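Local coordinates for protein cytokinin riboside 5'-monophosphate phosphoribohydrolase (Corynebacterium glutamicum, PDB 5ZBL) that belongs to a family of the SLOG clan and adopts a dimeric Rossmann-like fold, a parallel beta sheet covered by helices on both faces, at residues T28-T33 against Y142-F147; R41-V46 against A184-T189; A61-E64 against E68-G71; G109-P114 against H179-A184; E121-V126 against Q149-M154. All blocks are in the same frame, centred on the assembly; numbering follows the deposited sequence.

Contact 1 of 5, residues T28-T33 against Y142-F147; sequences TQAAQT and YDVDGF. With EDO (1,2-ethanediol), chain E.
Tyr142 OH donates a hydrogen bond to Ala30 O at a modelled separation of 2.5 Å, so short that its length deserves caution. The phenol comes in ring edge first: the carbonyl carbon of Ala30 lies in the ring plane, with CE2 and CZ near the oxygen. The side chain can stretch from the end of its strand to helix 25-40 because CG stands anti to the backbone N (chi1 -174°), and tyrosine suits the place by packing along its length and bonding at its end. Val144 closes in from another direction. Its CG2 sits 3.6 Å above one face of the Tyr142 ring, offset toward the rim, and presses tightly on Ala30 CB at 3.4 Å. An alanine on the helix is small enough for both neighbours to come this close. Asp143, the centre of an inverse gamma turn, faces elsewhere: its OD2 takes a hydrogen bond from O2 of 1,2-ethanediol, 2.6 Å away, and another from Gln149. Asp145 makes a salt bridge to Arg161 of the second subunit. The arrangement is that of a Rossmann-like fold, in which the loop beyond the C-terminal end of a parallel strand packs against a neighbouring helix.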
# COMPACT_ATOMS: atom_id res chain seq x y z
N THR A 28 22.41 -1.32 0.67
CA THR A 28 23.05 -1.08 1.96
C THR A 28 23.89 0.18 1.97
O THR A 28 23.78 1.01 2.90
CB THR A 28 23.94 -2.26 2.40
OG1 THR A 28 23.12 -3.40 2.68
CG2 THR A 28 24.77 -1.92 3.65
N GLN A 29 24.74 0.35 0.97
CA GLN A 29 25.64 1.50 0.97
C GLN A 29 24.83 2.77 0.78
O GLN A 29 25.15 3.80 1.38
CB GLN A 29 26.70 1.40 -0.12
CG GLN A 29 27.69 0.23 0.03
CD GLN A 29 28.40 -0.10 -1.28
OE1 GLN A 29 28.57 0.78 -2.14
NE2 GLN A 29 28.78 -1.38 -1.47
N ALA A 30 23.80 2.69 -0.07
CA ALA A 30 22.95 3.85 -0.35
C ALA A 30 22.21 4.23 0.89
O ALA A 30 21.98 5.40 1.09
CB ALA A 30 21.97 3.57 -1.47
N ALA A 31 21.88 3.25 1.75
CA ALA A 31 21.18 3.54 2.99
C ALA A 31 22.10 4.25 3.99
O ALA A 31 21.70 5.21 4.66
CB ALA A 31 20.58 2.27 3.59
N GLN A 32 23.32 3.76 4.07
CA GLN A 32 24.36 4.38 4.91
C GLN A 32 24.71 5.79 4.52
O GLN A 32 24.86 6.63 5.40
CB GLN A 32 25.61 3.53 4.89
CG GLN A 32 25.40 2.26 5.69
CD GLN A 32 26.37 1.16 5.34
OE1 GLN A 32 26.26 0.08 5.89
NE2 GLN A 32 27.31 1.41 4.40
N THR A 33 24.81 6.04 3.22
CA THR A 33 25.10 7.40 2.74
C THR A 33 23.94 8.32 3.05
O THR A 33 24.14 9.51 3.35
CB THR A 33 25.39 7.45 1.21
OG1 THR A 33 26.16 6.32 0.85
CG2 THR A 33 26.23 8.64 0.89
N TYR A 142 13.59 7.47 -2.68
CA TYR A 142 15.03 7.38 -2.78
C TYR A 142 15.31 6.36 -3.89
O TYR A 142 15.23 5.13 -3.67
CB TYR A 142 15.63 6.98 -1.42
CG TYR A 142 17.15 6.96 -1.27
CD1 TYR A 142 17.97 7.87 -1.93
CD2 TYR A 142 17.76 6.04 -0.42
CE1 TYR A 142 19.32 7.86 -1.75
CE2 TYR A 142 19.12 6.02 -0.22
CZ TYR A 142 19.91 6.93 -0.90
OH TYR A 142 21.31 6.94 -0.74
N ASP A 143 15.66 6.88 -5.07
CA ASP A 143 15.68 6.10 -6.29
C ASP A 143 17.02 5.35 -6.55
O ASP A 143 17.65 5.49 -7.59
CB ASP A 143 15.29 7.02 -7.45
CG ASP A 143 14.82 6.27 -8.68
OD1 ASP A 143 14.26 5.15 -8.57
OD2 ASP A 143 14.98 6.87 -9.77
N VAL A 144 17.40 4.51 -5.60
CA VAL A 144 18.68 3.81 -5.67
C VAL A 144 18.64 2.86 -6.86
O VAL A 144 17.83 1.94 -6.84
CB VAL A 144 18.97 2.97 -4.41
CG1 VAL A 144 20.24 2.18 -4.57
CG2 VAL A 144 19.07 3.85 -3.19
N ASP A 145 19.49 3.11 -7.87
CA ASP A 145 19.61 2.31 -9.11
C ASP A 145 18.30 2.27 -9.97
O ASP A 145 17.94 1.25 -10.59
CB ASP A 145 20.12 0.92 -8.75
CG ASP A 145 20.54 0.11 -9.98
OD1 ASP A 145 21.18 0.68 -10.91
OD2 ASP A 145 20.24 -1.12 -10.00
N GLY A 146 17.59 3.40 -9.98
CA GLY A 146 16.30 3.51 -10.63
C GLY A 146 15.24 2.55 -10.08
O GLY A 146 14.34 2.18 -10.82
N PHE A 147 15.34 2.17 -8.80
CA PHE A 147 14.37 1.28 -8.15
C PHE A 147 12.90 1.69 -8.33
O PHE A 147 12.02 0.87 -8.56
CB PHE A 147 14.65 1.21 -6.66
CG PHE A 147 13.72 0.32 -5.92
CD1 PHE A 147 12.53 0.84 -5.41
CD2 PHE A 147 14.01 -1.00 -5.74
CE1 PHE A 147 11.64 0.02 -4.76
CE2 PHE A 147 13.14 -1.82 -5.06
CZ PHE A 147 11.95 -1.32 -4.59
C1 EDO E . 17.01 11.32 -10.44
O1 EDO E . 16.58 12.68 -10.35
C2 EDO E . 15.95 10.40 -9.80
O2 EDO E . 15.82 9.19 -10.55

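Contact 2 of 5, residues R41-V46 against A184-T189; sequences RGIDLV and AMQTWT
The backbones of 41-46 and 184-189 keep well apart, the nearest alpha carbons, CA of Arg41 and CA of Gln186, being 9.9 Å from one another. The first segment leaves helix 25-40 through a Schellman motif whose C-prime residue is Gly42; its positive phi (73°) is one that glycine adopts easily. The chain then enters strand 44-47, while the second segment is the end of helix 178-186 and the coil beyond it. Long side chains must therefore bridge the gap, and glutamine and arginine are fit for that at a partly exposed border. The Gln186 chain runs extended beyond CG, carrying its amide to Arg41, which it crosses at about a right angle. Arg41 NE gives a weak hydrogen bond to Gln186 OE1, 3.5 Å long and bent to 139° at the hydrogen, with the guanidinium and amide planes 27° apart. The other amide atom, Gln186 NE2, rests against aliphatic carbon, 3.9 Å from Arg41 CB and 4.1 Å from Ile43 CD1. Ile43 is buried, as befits a branched apolar residue just ahead of an inner strand of the sheet. Arg41 also lies on His179 and Leu182 of helix 178-186, Leu10 of the N-terminal loop touches both Ile43 and Gln186, and strand 44-47 is hydrogen-bonded between strands 12-16 and 69-74.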
# COMPACT_ATOMS: atom_id res chain seq x y z
N ARG A 41 22.98 16.91 8.76
CA ARG A 41 22.08 18.06 8.74
C ARG A 41 21.23 18.18 10.00
O ARG A 41 20.28 18.96 10.03
CB ARG A 41 21.19 18.03 7.50
CG ARG A 41 21.94 18.26 6.16
CD ARG A 41 21.28 17.49 5.01
NE ARG A 41 21.34 18.08 3.67
CZ ARG A 41 22.44 18.24 2.93
NH1 ARG A 41 23.65 17.92 3.40
NH2 ARG A 41 22.33 18.76 1.70
N GLY A 42 21.56 17.44 11.06
CA GLY A 42 20.74 17.44 12.24
C GLY A 42 19.40 16.70 12.16
O GLY A 42 18.52 16.93 12.99
N ILE A 43 19.25 15.77 11.21
CA ILE A 43 17.99 15.06 11.04
C ILE A 43 18.05 13.64 11.64
O ILE A 43 19.01 12.90 11.39
CB ILE A 43 17.62 15.01 9.56
CG1 ILE A 43 17.39 16.45 9.01
CG2 ILE A 43 16.42 14.09 9.35
CD1 ILE A 43 17.30 16.51 7.49
N ASP A 44 17.01 13.26 12.41
CA ASP A 44 16.90 11.92 12.99
C ASP A 44 15.89 10.97 12.32
O ASP A 44 15.05 11.38 11.53
CB ASP A 44 16.60 12.06 14.48
CG ASP A 44 17.77 12.69 15.24
OD1 ASP A 44 18.97 12.31 14.98
OD2 ASP A 44 17.48 13.56 16.08
N LEU A 45 16.00 9.71 12.68
CA LEU A 45 15.27 8.58 12.07
C LEU A 45 14.02 8.17 12.86
O LEU A 45 14.07 7.91 14.06
CB LEU A 45 16.20 7.35 11.95
CG LEU A 45 15.60 6.04 11.42
CD1 LEU A 45 14.95 6.27 10.07
CD2 LEU A 45 16.63 4.95 11.30
N VAL A 46 12.91 8.07 12.17
CA VAL A 46 11.76 7.36 12.69
C VAL A 46 11.55 6.23 11.71
O VAL A 46 11.50 6.48 10.49
CB VAL A 46 10.51 8.21 12.72
CG1 VAL A 46 9.37 7.41 13.31
CG2 VAL A 46 10.75 9.49 13.53
N ALA A 184 15.79 18.61 -1.17
CA ALA A 184 14.44 18.84 -1.69
C ALA A 184 13.37 18.78 -0.58
O ALA A 184 12.40 19.54 -0.65
CB ALA A 184 14.12 17.86 -2.82
N MET A 185 13.53 17.87 0.40
CA MET A 185 12.61 17.73 1.54
C MET A 185 12.74 18.95 2.52
O MET A 185 11.75 19.36 3.12
CB MET A 185 12.86 16.40 2.31
CG MET A 185 12.48 15.09 1.58
SD MET A 185 12.89 13.56 2.49
CE MET A 185 11.55 13.61 3.65
N GLN A 186 13.93 19.52 2.65
CA GLN A 186 14.15 20.72 3.52
C GLN A 186 13.51 21.98 2.97
O GLN A 186 12.89 22.75 3.73
CB GLN A 186 15.65 20.95 3.75
CG GLN A 186 16.30 19.95 4.69
CD GLN A 186 17.81 20.13 4.80
OE1 GLN A 186 18.54 20.17 3.80
NE2 GLN A 186 18.29 20.21 6.03
N THR A 187 13.63 22.18 1.65
CA THR A 187 13.11 23.39 0.95
C THR A 187 11.68 23.25 0.42
O THR A 187 11.13 24.19 -0.15
CB THR A 187 14.05 23.83 -0.22
OG1 THR A 187 14.05 22.87 -1.31
CG2 THR A 187 15.48 24.01 0.31
N TRP A 188 11.06 22.09 0.65
CA TRP A 188 9.70 21.81 0.17
C TRP A 188 8.61 22.61 0.92
O TRP A 188 8.71 22.84 2.13
CB TRP A 188 9.46 20.31 0.31
CG TRP A 188 8.18 19.79 -0.12
CD1 TRP A 188 7.90 19.18 -1.30
CD2 TRP A 188 6.97 19.74 0.65
NE1 TRP A 188 6.58 18.79 -1.33
CE2 TRP A 188 5.99 19.12 -0.14
CE3 TRP A 188 6.63 20.17 1.94
CZ2 TRP A 188 4.69 18.91 0.31
CZ3 TRP A 188 5.32 19.96 2.39
CH2 TRP A 188 4.38 19.34 1.58
N THR A 189 7.55 22.98 0.20
CA THR A 189 6.33 23.56 0.79
C THR A 189 5.09 23.08 0.02
O THR A 189 5.20 22.65 -1.14
CB THR A 189 6.34 25.11 0.77
OG1 THR A 189 6.49 25.58 -0.58
CG2 THR A 189 7.47 25.69 1.64

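Contact 3 of 5, residues A61-E64 against E68-G71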
# COMPACT_ATOMS: atom_id res chain seq x y z
N ALA A 61 23.09 2.92 10.89
CA ALA A 61 23.91 3.97 10.29
C ALA A 61 23.62 5.33 10.89
O ALA A 61 24.56 6.16 10.99
CB ALA A 61 23.76 4.00 8.77
N PHE A 62 22.38 5.57 11.31
CA PHE A 62 22.01 6.84 11.95
C PHE A 62 22.67 6.84 13.34
O PHE A 62 23.24 7.85 13.80
CB PHE A 62 20.49 7.02 12.13
CG PHE A 62 19.80 7.79 11.03
CD1 PHE A 62 19.38 7.16 9.87
CD2 PHE A 62 19.42 9.12 11.22
CE1 PHE A 62 18.66 7.84 8.89
CE2 PHE A 62 18.72 9.81 10.24
CZ PHE A 62 18.32 9.15 9.09
N LEU A 63 22.54 5.71 14.01
CA LEU A 63 23.14 5.53 15.32
C LEU A 63 24.65 5.73 15.26
O LEU A 63 25.18 6.61 15.94
CB LEU A 63 22.80 4.16 15.90
CG LEU A 63 21.35 3.98 16.33
CD1 LEU A 63 21.16 2.53 16.76
CD2 LEU A 63 20.94 4.96 17.45
N GLU A 64 25.31 4.99 14.37
CA GLU A 64 26.76 5.03 14.28
C GLU A 64 27.36 6.31 13.76
O GLU A 64 28.55 6.48 13.89
CB GLU A 64 27.28 3.86 13.45
CG GLU A 64 27.12 2.55 14.19
CD GLU A 64 27.29 1.34 13.32
OE1 GLU A 64 27.78 1.46 12.17
OE2 GLU A 64 26.97 0.24 13.83
N GLU A 68 20.09 9.96 16.51
CA GLU A 68 19.10 9.18 17.27
C GLU A 68 18.19 8.43 16.27
O GLU A 68 17.88 8.93 15.20
CB GLU A 68 18.28 10.10 18.19
CG GLU A 68 19.11 10.96 19.16
CD GLU A 68 18.33 12.13 19.76
OE1 GLU A 68 17.20 11.93 20.24
OE2 GLU A 68 18.84 13.28 19.77
N ALA A 69 17.78 7.22 16.63
CA ALA A 69 16.88 6.44 15.82
C ALA A 69 15.68 6.03 16.68
O ALA A 69 15.85 5.36 17.71
CB ALA A 69 17.61 5.22 15.27
N PHE A 70 14.48 6.44 16.27
CA PHE A 70 13.24 6.02 16.93
C PHE A 70 12.47 4.96 16.17
O PHE A 70 12.12 5.12 15.01
CB PHE A 70 12.35 7.23 17.17
CG PHE A 70 13.03 8.28 17.98
CD1 PHE A 70 13.01 8.21 19.38
CD2 PHE A 70 13.74 9.30 17.38
CE1 PHE A 70 13.65 9.17 20.16
CE2 PHE A 70 14.38 10.27 18.15
CZ PHE A 70 14.34 10.19 19.54
N GLY A 71 12.21 3.86 16.85
CA GLY A 71 11.46 2.74 16.28
C GLY A 71 10.04 2.68 16.84
O GLY A 71 9.82 3.04 17.99
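Leu63 and Ala69 form the closely packed part of this contact. The isobutyl group of Leu63 brings CD2 to 4.0 Å from Ala69 CB, and the same methyl lies equally near the Ala69 backbone N, so one branch covers both the side chain and the start of the strand. Its CG stands anti to the carbonyl carbon (chi1 -71°), which lets the tip lean to the strand although the bond from CA to CB does not aim there. The short turn brings CA of Leu63 to 5.8 Å from CA of Glu68, and the small Ala69 side chain, starting toward the helix, fits beside the leucine. Phe62 adds a looser touch, its CD2 4.3 Å from Glu68 O, which approaches the ring obliquely. Buried against Ala35, Ala38 and Val39 of helix 25-40 and against Leu45, this ring belongs to the interior. The solvent side is the exposed Glu68: the helix partly covers the residue, but its side chain sets out away, natural for a carboxylate. Leu63 itself also packs on His84 and Thr88. Helix end, short turn and following strand are the second half of a beta-alpha-beta crossover, here strand 44-47, helix 53-64 and strand 69-74.

Contact 4 of 5, residues G109-P114 against H179-A184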
# COMPACT_ATOMS: atom_id res chain seq x y z
N GLY A 109 8.50 14.23 7.66
CA GLY A 109 8.56 13.87 6.24
C GLY A 109 8.81 12.37 6.12
O GLY A 109 9.15 11.72 7.11
N PHE A 110 8.64 11.86 4.89
CA PHE A 110 8.65 10.44 4.58
C PHE A 110 9.63 10.16 3.46
O PHE A 110 9.66 10.90 2.47
CB PHE A 110 7.26 10.02 4.14
CG PHE A 110 6.20 10.19 5.19
CD1 PHE A 110 6.12 9.32 6.26
CD2 PHE A 110 5.29 11.22 5.10
CE1 PHE A 110 5.16 9.49 7.25
CE2 PHE A 110 4.30 11.40 6.08
CZ PHE A 110 4.26 10.55 7.15
N ILE A 111 10.44 9.10 3.63
CA ILE A 111 11.30 8.58 2.59
C ILE A 111 10.99 7.09 2.41
O ILE A 111 10.91 6.33 3.38
CB ILE A 111 12.77 8.72 2.96
CG1 ILE A 111 13.14 10.20 3.15
CG2 ILE A 111 13.70 8.18 1.88
CD1 ILE A 111 14.53 10.37 3.76
N ALA A 112 10.81 6.67 1.16
CA ALA A 112 10.65 5.29 0.85
C ALA A 112 11.92 4.88 0.09
O ALA A 112 12.26 5.47 -0.96
CB ALA A 112 9.37 5.04 0.05
N MET A 113 12.64 3.93 0.70
CA MET A 113 13.81 3.33 0.12
C MET A 113 13.37 2.01 -0.50
O MET A 113 12.26 1.55 -0.27
CB MET A 113 14.85 3.07 1.21
CG MET A 113 15.24 4.28 2.06
SD MET A 113 16.88 4.14 2.84
CE MET A 113 16.84 2.49 3.52
N PRO A 114 14.26 1.36 -1.26
CA PRO A 114 13.90 0.04 -1.74
C PRO A 114 13.38 -0.88 -0.65
O PRO A 114 13.80 -0.80 0.51
CB PRO A 114 15.23 -0.49 -2.27
CG PRO A 114 15.91 0.76 -2.76
CD PRO A 114 15.59 1.78 -1.73
N HIS A 179 21.92 13.77 -1.03
CA HIS A 179 22.01 15.23 -0.86
C HIS A 179 20.84 15.90 -1.50
O HIS A 179 20.16 16.70 -0.83
CB HIS A 179 23.34 15.78 -1.39
CG HIS A 179 24.50 15.52 -0.47
ND1 HIS A 179 25.28 14.38 -0.56
CD2 HIS A 179 24.98 16.21 0.58
CE1 HIS A 179 26.20 14.40 0.39
NE2 HIS A 179 26.02 15.49 1.11
N ALA A 180 20.59 15.56 -2.76
CA ALA A 180 19.50 16.13 -3.52
C ALA A 180 18.11 15.79 -2.92
O ALA A 180 17.22 16.64 -2.91
CB ALA A 180 19.57 15.68 -4.96
N LEU A 181 17.98 14.57 -2.39
CA LEU A 181 16.78 14.09 -1.73
C LEU A 181 16.42 14.83 -0.45
O LEU A 181 15.26 15.23 -0.26
CB LEU A 181 16.92 12.60 -1.39
CG LEU A 181 15.60 11.94 -0.88
CD1 LEU A 181 15.43 10.52 -1.38
CD2 LEU A 181 15.52 11.95 0.63
N LEU A 182 17.40 14.98 0.46
CA LEU A 182 17.17 15.70 1.72
C LEU A 182 17.02 17.18 1.48
O LEU A 182 16.15 17.82 2.10
CB LEU A 182 18.30 15.46 2.71
CG LEU A 182 18.29 14.02 3.26
CD1 LEU A 182 19.64 13.65 3.86
CD2 LEU A 182 17.18 13.84 4.28
N LYS A 183 17.83 17.72 0.58
CA LYS A 183 17.71 19.14 0.20
C LYS A 183 16.32 19.46 -0.30
O LYS A 183 15.74 20.46 0.11
CB LYS A 183 18.73 19.53 -0.87
CG LYS A 183 18.68 20.99 -1.28
CD LYS A 183 20.02 21.47 -1.82
CE LYS A 183 20.07 22.99 -1.90
NZ LYS A 183 19.78 23.48 -3.28
N ALA A 184 15.79 18.61 -1.17
CA ALA A 184 14.44 18.84 -1.69
C ALA A 184 13.37 18.78 -0.58
O ALA A 184 12.40 19.54 -0.65
CB ALA A 184 14.12 17.86 -2.82
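Ile111 and Leu181 give up most of the surface buried here, with Leu182 a smaller third. Ile111 sits in the middle of strand 110-112 and points to the helix, but the alpha carbons are distant: CA of Ile111 and CA of Leu181 lie 8.9 Å apart, and side chains alone bridge the two elements. The longer branch of the isoleucine does the reaching. With chi2 at 170° its CG1-CD1 arm is extended, and CD1 arrives 3.6 Å from Leu181 CD2, while CG1 follows at 3.9 Å from the same methyl. The two side chains pass at a slant, not end on, so that one leucine methyl is laid against two successive carbons of the isoleucine. On the helix side, a chi1 of -171° carries Leu181 CD2 across to Ile111. Leu182, one residue on, starts in a different direction, yet its CD2 comes within 4.4 Å of Ile111 CD1, a marginal touch. Beta-branched isoleucine fits a strand, and the slimmer-based leucines fit a helix facing it. All three are buried: Ile111 also meets Val13 and Tyr142, Leu181 packs on Ala140 and Tyr142, and Leu182 lies on Thr37 of helix 25-40. Ala112 faces the other way, as successive strand residues do. This is the hydrophobic seam between the central parallel strands and a surface helix that recurs in Rossmann-like three-layer alpha/beta sandwiches.

Contact 5 of 5, residues E121-V126 against Q149-M154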
# COMPACT_ATOMS: atom_id res chain seq x y z
N GLU A 121 3.16 -0.65 0.58
CA GLU A 121 1.95 -0.36 1.34
C GLU A 121 2.06 0.93 2.19
O GLU A 121 1.13 1.75 2.22
CB GLU A 121 1.62 -1.52 2.24
CG GLU A 121 0.25 -1.50 2.85
CD GLU A 121 0.15 -0.63 4.08
OE1 GLU A 121 1.13 -0.60 4.87
OE2 GLU A 121 -0.91 0.05 4.27
N GLU A 122 3.16 1.09 2.91
CA GLU A 122 3.31 2.28 3.75
C GLU A 122 3.29 3.53 2.86
O GLU A 122 2.72 4.52 3.24
CB GLU A 122 4.57 2.23 4.64
CG GLU A 122 4.36 1.51 5.97
CD GLU A 122 5.59 0.72 6.47
OE1 GLU A 122 6.40 0.24 5.63
OE2 GLU A 122 5.73 0.53 7.72
N LEU A 123 3.88 3.44 1.67
CA LEU A 123 4.03 4.58 0.83
C LEU A 123 2.66 5.03 0.28
O LEU A 123 2.32 6.21 0.25
CB LEU A 123 5.01 4.27 -0.31
CG LEU A 123 5.14 5.36 -1.37
CD1 LEU A 123 5.77 6.55 -0.75
CD2 LEU A 123 5.91 4.88 -2.58
N PHE A 124 1.87 4.06 -0.15
CA PHE A 124 0.55 4.32 -0.67
C PHE A 124 -0.44 4.75 0.41
O PHE A 124 -1.39 5.50 0.14
CB PHE A 124 0.06 3.11 -1.47
CG PHE A 124 0.59 3.08 -2.86
CD1 PHE A 124 0.15 4.03 -3.78
CD2 PHE A 124 1.51 2.15 -3.27
CE1 PHE A 124 0.62 4.04 -5.07
CE2 PHE A 124 2.00 2.16 -4.57
CZ PHE A 124 1.56 3.11 -5.46
N GLU A 125 -0.21 4.26 1.62
CA GLU A 125 -0.89 4.72 2.81
C GLU A 125 -0.68 6.23 3.04
O GLU A 125 -1.69 6.98 3.14
CB GLU A 125 -0.47 3.87 4.00
CG GLU A 125 -1.05 4.19 5.36
CD GLU A 125 -2.47 3.76 5.52
OE1 GLU A 125 -2.75 2.81 6.29
OE2 GLU A 125 -3.29 4.40 4.87
N VAL A 126 0.56 6.71 3.03
CA VAL A 126 0.70 8.15 3.29
C VAL A 126 0.09 8.97 2.15
O VAL A 126 -0.48 10.02 2.41
CB VAL A 126 2.13 8.62 3.65
CG1 VAL A 126 2.68 7.76 4.77
CG2 VAL A 126 3.05 8.60 2.46
N GLN A 149 11.63 3.57 -10.65
CA GLN A 149 11.20 3.98 -12.00
C GLN A 149 9.95 3.25 -12.52
O GLN A 149 9.06 3.90 -13.09
CB GLN A 149 12.37 3.99 -13.00
CG GLN A 149 13.41 5.10 -12.70
CD GLN A 149 12.83 6.50 -12.79
OE1 GLN A 149 12.02 6.78 -13.65
NE2 GLN A 149 13.26 7.39 -11.91
N PRO A 150 9.85 1.92 -12.30
CA PRO A 150 8.65 1.24 -12.77
C PRO A 150 7.33 1.65 -12.07
O PRO A 150 6.26 1.65 -12.69
CB PRO A 150 8.98 -0.25 -12.54
CG PRO A 150 10.49 -0.32 -12.42
CD PRO A 150 10.93 1.00 -11.87
N LEU A 151 7.39 1.97 -10.79
CA LEU A 151 6.22 2.48 -10.09
C LEU A 151 5.81 3.83 -10.63
O LEU A 151 4.62 4.13 -10.68
CB LEU A 151 6.48 2.63 -8.60
CG LEU A 151 5.23 3.01 -7.82
CD1 LEU A 151 4.33 1.80 -7.55
CD2 LEU A 151 5.66 3.71 -6.55
N LEU A 152 6.78 4.67 -10.97
CA LEU A 152 6.46 5.97 -11.53
C LEU A 152 5.72 5.82 -12.86
O LEU A 152 4.76 6.55 -13.13
CB LEU A 152 7.73 6.80 -11.72
CG LEU A 152 8.37 7.39 -10.46
CD1 LEU A 152 9.49 8.28 -10.94
CD2 LEU A 152 7.41 8.18 -9.60
N GLU A 153 6.17 4.86 -13.68
CA GLU A 153 5.45 4.50 -14.89
C GLU A 153 4.01 4.13 -14.58
O GLU A 153 3.09 4.67 -15.20
CB GLU A 153 6.14 3.34 -15.62
CG GLU A 153 5.53 3.02 -16.98
CD GLU A 153 5.49 4.22 -17.94
OE1 GLU A 153 6.47 5.02 -17.94
OE2 GLU A 153 4.50 4.36 -18.70
N MET A 154 3.84 3.25 -13.60
CA MET A 154 2.52 2.85 -13.18
C MET A 154 1.66 4.06 -12.83
O MET A 154 0.53 4.11 -13.28
CB MET A 154 2.56 1.83 -12.01
CG MET A 154 1.18 1.27 -11.56
SD MET A 154 0.18 0.37 -12.82
CE MET A 154 -1.42 0.34 -12.05
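Leu123 and Phe124 meet Leu151 where helices 117-130 and 149-160 lie side by side in one helical layer of the Rossmann-like alpha/beta sandwich. The helices are well separated at this point, CA of Phe124 and CA of Leu151 being 11.1 Å apart, so the gap is spanned by large apolar side chains. The first segment begins with Glu121, which is turned elsewhere and forms a salt bridge with Lys100. Two residues on, Leu123 points toward the second helix, and its chi1 of 174° swings the fork out into the gap. It meets Leu151 tip to tip, CD2 of Leu123 lying 4.1 Å from CD2 of Leu151. Leucine is apt here because its fork serves two neighbours: besides the second helix, the residue packs on the sheet at Ala112, Val139 and Leu141. Phe124 follows, starting off to one side of the second helix, but its ring is long enough to bring the far end up to Leu151. That ring is also edge-to-face with Trp127 and touches Leu120 of the second subunit, so the contact lies beside the dimer interface. Glu125, one turn after Glu121, shares Lys100 with it and keeps charge off the apolar side. Leu151 is thus divided between two partners, one methyl for each: CD2 goes to the leucine, whereas CD1 lies in the plane of the Phe124 ring, at its edge, 3.7 Å from CZ and 3.8 Å from CE2.

Contacts 1, 4 and 5 are buried, whereas contacts 2 and 3 are only partly so and each includes an exposed residue. Contact 4 lies nearest the chain centre and is purely apolar; contact 5, on the other side of the sheet, is apolar too but borders the second subunit, as does contact 1, which relies on a tyrosine-to-carbonyl bond. Polar chemistry in contact 2 is weak and partly exposed; contact 3 packs leucine on alanine beside an exposed glutamate. Contacts 2 and 4 both use helix 178-186 and share Ala184, with Met185 packing on Ile111. Contacts 2 and 3 are joined through adjacent strands 44-47 and 69-74, while contacts 3 and 5 stand about 25 Å apart, centre to centre.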